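Local coordinates for protein shikimate dehydrogenase (NADP(+)) (Listeria monocytogenes, PDB 3TNL) that probably catalyses the reversible NADPH-linked reduction of 3-dehydroshikimate to shikimate, a step of the chorismate pathway that leads to the aromatic amino acids, at residues A174-E180 with T205-A209; L220-A225 with P248-R254. One frame throughout, in Å; residues are numbered along the deposited sequence. Where two conformers were deposited one is given.

Contact 1: residues A174-E180 with T205-A209; sequences ALDGVKE and TDCKA
The carbonyl oxygen of Lys-179 is gripped by two donors. Lys-208 N donates to Lys-179 O at 3.0 Å (169° at the hydrogen). A water adds a second bond to Lys-179 O at 2.7 Å and donates as well to Asp-206 O, so it joins two carbonyls that could not bond directly. One residue on, CA of Glu-180 lies 3.2 Å from Lys-208 O, a CA-H...O contact beside the parallel bridge between these two residues. Their side chains leave on one face of the sheet, where charged chains can reach solvent. This is where strand 208-213, the outermost on its side of the parallel Rossmann sheet, begins to pair with strand 180-185, each strand entering after a helix. Helix 164-175 ends in a Schellman motif at Gly-177, whose positive phi suits glycine. The buried Cys-207, just before the bridged Lys-208, packs against the other segment: with SG anti to the backbone N (chi1 -178°), the sulfur of Cys-207 comes within 3.3 Å of Val-178 O, while Cys-207 CB rests 3.7 Å from Ala-174 CB. The small Ala-174 lets Cys-207 CB and Thr-205 OG1 approach its CB closely; Ile-201 of helix 191-204 also packs on both Ala-174 and Cys-207. Thr-205 turns its two branches to different tasks. Thr-205 OG1 accepts from Cys-207 N at 3.0 Å, an ST turn, and is also hydrogen-bonded to Ile-201 O, whereas Thr-205 CG2 meets Leu-175 CD2 at 3.9 Å, the two side chains crossing at about a right angle.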
# COMPACT_ATOMS: atom_id res chain seq x y z
N ALA B 174 11.88 -29.62 -15.24
CA ALA B 174 13.16 -30.35 -15.12
C ALA B 174 13.56 -30.56 -13.65
O ALA B 174 13.97 -31.67 -13.27
CB ALA B 174 14.25 -29.62 -15.83
N LEU B 175 13.44 -29.51 -12.85
CA LEU B 175 13.74 -29.61 -11.40
C LEU B 175 12.79 -30.59 -10.71
O LEU B 175 13.19 -31.26 -9.76
CB LEU B 175 13.64 -28.23 -10.73
CG LEU B 175 14.72 -27.22 -11.11
CD1 LEU B 175 14.41 -25.85 -10.58
CD2 LEU B 175 16.14 -27.69 -10.66
N ASP B 176 11.54 -30.71 -11.17
CA ASP B 176 10.55 -31.59 -10.57
C ASP B 176 10.61 -33.05 -11.05
O ASP B 176 9.82 -33.88 -10.62
CB ASP B 176 9.14 -31.07 -10.86
CG ASP B 176 8.82 -29.77 -10.13
OD1 ASP B 176 9.73 -29.16 -9.51
OD2 ASP B 176 7.65 -29.35 -10.25
N GLY B 177 11.47 -33.35 -12.00
CA GLY B 177 11.61 -34.74 -12.43
C GLY B 177 11.07 -35.17 -13.77
O GLY B 177 10.99 -36.36 -14.04
N VAL B 178 10.64 -34.22 -14.61
CA VAL B 178 10.29 -34.57 -15.98
C VAL B 178 11.59 -35.10 -16.61
O VAL B 178 12.66 -34.52 -16.46
CB VAL B 178 9.70 -33.37 -16.69
CG1 VAL B 178 9.63 -33.60 -18.19
CG2 VAL B 178 8.32 -33.07 -16.08
N LYS B 179 11.49 -36.20 -17.35
CA LYS B 179 12.68 -36.88 -17.89
C LYS B 179 13.30 -36.24 -19.12
O LYS B 179 14.53 -36.24 -19.28
CB LYS B 179 12.34 -38.36 -18.19
CG LYS B 179 13.50 -39.25 -18.67
CD LYS B 179 12.99 -40.61 -19.18
CE LYS B 179 14.16 -41.53 -19.51
NZ LYS B 179 15.11 -40.87 -20.44
N GLU B 180 12.45 -35.72 -19.99
CA GLU B 180 12.90 -35.12 -21.24
C GLU B 180 12.00 -33.97 -21.60
O GLU B 180 10.79 -34.05 -21.38
CB GLU B 180 12.75 -36.15 -22.37
CG GLU B 180 13.41 -37.50 -22.15
CD GLU B 180 13.09 -38.46 -23.30
OE1 GLU B 180 11.99 -39.10 -23.27
OE2 GLU B 180 13.98 -38.62 -24.18
N THR B 205 20.42 -30.40 -14.15
CA THR B 205 19.45 -31.43 -13.79
C THR B 205 19.79 -32.69 -14.58
O THR B 205 20.72 -32.69 -15.40
CB THR B 205 17.97 -30.99 -14.10
OG1 THR B 205 17.69 -31.14 -15.50
CG2 THR B 205 17.71 -29.54 -13.66
N ASP B 206 19.05 -33.77 -14.33
CA ASP B 206 19.20 -35.00 -15.10
C ASP B 206 18.19 -35.07 -16.27
O ASP B 206 18.09 -36.09 -16.95
CB ASP B 206 19.06 -36.25 -14.23
CG ASP B 206 20.31 -36.51 -13.37
OD1 ASP B 206 21.44 -36.09 -13.76
OD2 ASP B 206 20.15 -37.18 -12.33
N CYS B 207 17.45 -33.98 -16.49
CA CYS B 207 16.49 -33.92 -17.61
C CYS B 207 17.25 -33.72 -18.92
O CYS B 207 18.25 -32.99 -18.94
CB CYS B 207 15.54 -32.74 -17.39
SG CYS B 207 14.25 -32.55 -18.63
N LYS B 208 16.78 -34.37 -19.98
CA LYS B 208 17.37 -34.29 -21.32
C LYS B 208 16.54 -33.30 -22.13
O LYS B 208 15.41 -33.58 -22.49
CB LYS B 208 17.42 -35.65 -22.01
CG LYS B 208 18.13 -36.76 -21.21
CD LYS B 208 19.50 -36.32 -20.67
CE LYS B 208 20.10 -37.40 -19.75
NZ LYS B 208 21.27 -36.88 -18.98
N ALA B 209 17.12 -32.14 -22.37
CA ALA B 209 16.48 -31.05 -23.08
C ALA B 209 17.09 -30.84 -24.46
O ALA B 209 18.30 -31.01 -24.67
CB ALA B 209 16.58 -29.77 -22.25
O HOH W 1 16.45 -37.72 -18.04

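Contact 2: residues L220-A225 with P248-R254; sequences LRKEIA and PSADMLR
Arg-221 reaches from helix 217-226 to the carboxylate of Asp-251 in a salt bridge, tying a helix of the Rossmann domain to a 3-10 turn (250-252) in the loop between strands 229-232 and 258-261. Arg-221 has a second conformer, and the bridge holds for the one described here. The grip is end-on, with Arg-221 NH1 at 2.9 Å and Arg-221 NH2 at 3.0 Å both directed to OD2 of Asp-251. That oxygen lies in the guanidinium plane, but the carboxylate is turned 77° against it; NH1 approaches on the syn side and NH2 from above the carboxylate plane. CG of Met-252 lies over one face of the guanidinium, offset toward its rim, and the extended, unbranched chain carries Met-252 SD to 4.2 Å from Leu-220 CD2 and CE to Arg-221 CB. Leu-220 CD2 also meets the ring of Pro-248, whose CD is 3.4 Å away, tighter than usual for two carbons. One helical turn on, CG2 of Ile-224 lies 3.3 Å from Met-252 O and also touches Leu-253 CD2, while CD1 touches Met-252 CB; a branched residue can meet both, and Leu-257 packs on it too. A water donating to both Arg-221 O and Met-252 O links helix and turn. Near the C-terminal end of the helix, Arg-254 NH1 donates to Ile-224 O at 3.0 Å, and Ala-225 O sits over one face of this guanidinium.

In the second shell, Ser-249 OG, likewise in one of two conformers, donates to Asp-251 OD2. In these conformers OD2 accepts three bonds, which would favour a charged carboxylate. Arg-254, extended from CG to NE, is held by NH2, which bonds to Ser-227 O just beyond the helix.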
# COMPACT_ATOMS: atom_id res chain seq x y z
N LEU B 220 8.83 -32.18 -34.92
CA LEU B 220 7.68 -32.01 -34.02
C LEU B 220 6.78 -33.27 -33.94
O LEU B 220 6.33 -33.64 -32.87
CB LEU B 220 6.87 -30.77 -34.47
CG LEU B 220 5.68 -30.37 -33.58
CD1 LEU B 220 6.15 -29.99 -32.18
CD2 LEU B 220 4.91 -29.25 -34.21
N ARG B 221 6.56 -33.93 -35.07
CA ARG B 221 5.75 -35.15 -35.09
C ARG B 221 6.39 -36.19 -34.15
O ARG B 221 5.71 -36.80 -33.34
CB ARG B 221 5.68 -35.70 -36.51
CG ARG B 221 4.75 -36.89 -36.67
CD ARG B 221 4.68 -37.39 -38.10
NE ARG B 221 4.00 -36.40 -38.92
CZ ARG B 221 2.67 -36.24 -38.90
NH1 ARG B 221 2.09 -35.31 -39.64
NH2 ARG B 221 1.93 -37.01 -38.13
N LYS B 222 7.71 -36.37 -34.28
CA LYS B 222 8.42 -37.34 -33.45
C LYS B 222 8.28 -36.98 -31.98
O LYS B 222 7.89 -37.82 -31.15
CB LYS B 222 9.89 -37.46 -33.80
CG LYS B 222 10.65 -38.44 -32.90
CD LYS B 222 12.16 -38.41 -33.19
CE LYS B 222 12.92 -39.46 -32.40
NZ LYS B 222 13.11 -39.22 -30.92
N GLU B 223 8.60 -35.72 -31.67
CA GLU B 223 8.57 -35.32 -30.27
C GLU B 223 7.19 -35.51 -29.62
O GLU B 223 7.08 -36.10 -28.52
CB GLU B 223 9.13 -33.90 -30.08
CG GLU B 223 10.55 -33.70 -30.61
CD GLU B 223 11.49 -34.75 -30.12
OE1 GLU B 223 11.52 -34.98 -28.91
OE2 GLU B 223 12.20 -35.36 -30.96
N ILE B 224 6.15 -35.03 -30.29
CA ILE B 224 4.80 -35.19 -29.74
C ILE B 224 4.42 -36.67 -29.56
O ILE B 224 3.83 -37.05 -28.54
CB ILE B 224 3.76 -34.46 -30.56
CG1 ILE B 224 3.97 -32.96 -30.53
CG2 ILE B 224 2.37 -34.75 -30.03
CD1 ILE B 224 3.06 -32.16 -31.48
N ALA B 225 4.75 -37.50 -30.54
CA ALA B 225 4.45 -38.90 -30.49
C ALA B 225 5.02 -39.59 -29.26
O ALA B 225 4.43 -40.56 -28.77
CB ALA B 225 4.97 -39.59 -31.78
N PRO B 248 0.89 -28.10 -36.68
CA PRO B 248 0.78 -28.26 -38.13
C PRO B 248 -0.32 -29.19 -38.63
O PRO B 248 -0.93 -28.93 -39.64
CB PRO B 248 2.18 -28.81 -38.53
CG PRO B 248 3.07 -28.37 -37.47
CD PRO B 248 2.25 -28.44 -36.22
N SER B 249 -0.54 -30.28 -37.90
CA SER B 249 -1.45 -31.32 -38.34
C SER B 249 -2.11 -32.03 -37.17
O SER B 249 -1.45 -32.41 -36.18
CB SER B 249 -0.64 -32.31 -39.17
OG SER B 249 -1.47 -33.27 -39.79
N ALA B 250 -3.42 -32.24 -37.29
CA ALA B 250 -4.19 -32.93 -36.27
C ALA B 250 -3.67 -34.35 -36.04
O ALA B 250 -3.73 -34.85 -34.90
CB ALA B 250 -5.72 -32.95 -36.62
N ASP B 251 -3.13 -34.98 -37.09
CA ASP B 251 -2.64 -36.36 -36.99
C ASP B 251 -1.33 -36.49 -36.22
O ASP B 251 -0.80 -37.61 -36.04
CB ASP B 251 -2.54 -37.03 -38.36
CG ASP B 251 -1.46 -36.43 -39.24
OD1 ASP B 251 -1.39 -36.83 -40.43
OD2 ASP B 251 -0.64 -35.61 -38.79
N MET B 252 -0.81 -35.37 -35.71
CA MET B 252 0.35 -35.39 -34.80
C MET B 252 -0.14 -35.71 -33.37
O MET B 252 0.66 -36.07 -32.50
CB MET B 252 1.15 -34.08 -34.79
CG MET B 252 1.82 -33.84 -36.07
SD MET B 252 2.72 -32.31 -36.00
CE MET B 252 3.53 -32.35 -37.63
N LEU B 253 -1.45 -35.61 -33.13
CA LEU B 253 -2.03 -35.86 -31.82
C LEU B 253 -2.59 -37.29 -31.78
O LEU B 253 -2.72 -37.94 -32.82
CB LEU B 253 -3.13 -34.83 -31.54
CG LEU B 253 -2.80 -33.36 -31.76
CD1 LEU B 253 -3.97 -32.45 -31.31
CD2 LEU B 253 -1.58 -32.97 -31.01
N ARG B 254 -2.89 -37.78 -30.58
CA ARG B 254 -3.47 -39.10 -30.36
C ARG B 254 -4.30 -39.02 -29.09
O ARG B 254 -4.05 -38.16 -28.25
CB ARG B 254 -2.41 -40.19 -30.25
CG ARG B 254 -1.48 -40.03 -29.02
CD ARG B 254 -0.31 -40.97 -29.06
NE ARG B 254 0.43 -40.90 -27.80
CZ ARG B 254 1.30 -39.94 -27.49
NH1 ARG B 254 1.50 -38.92 -28.30
NH2 ARG B 254 1.89 -40.00 -26.30
O HOH W 2 3.03 -36.96 -33.74

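Overall arrangement
From the N terminus, helix 164-175 leads into contact 1, whose first half runs on toward strand 180-185. The chain then passes through helix 191-204 and returns at residues 205-209, closing a strand-helix-strand excursion and setting strand 208-213 at the sheet edge. That strand leads directly to helix 217-226, which carries the first half of contact 2. After strand 229-232 the chain comes back through the loop at 248-254, closing the second excursion before strand 258-261. The two closures are in series, neither nested nor crossed, with centres 22 Å apart. Contact 1 joins the edge strand 208-213 to its inner neighbour 180-185, whereas contact 2 fastens a helix to a connecting loop of the same nucleotide-binding domain.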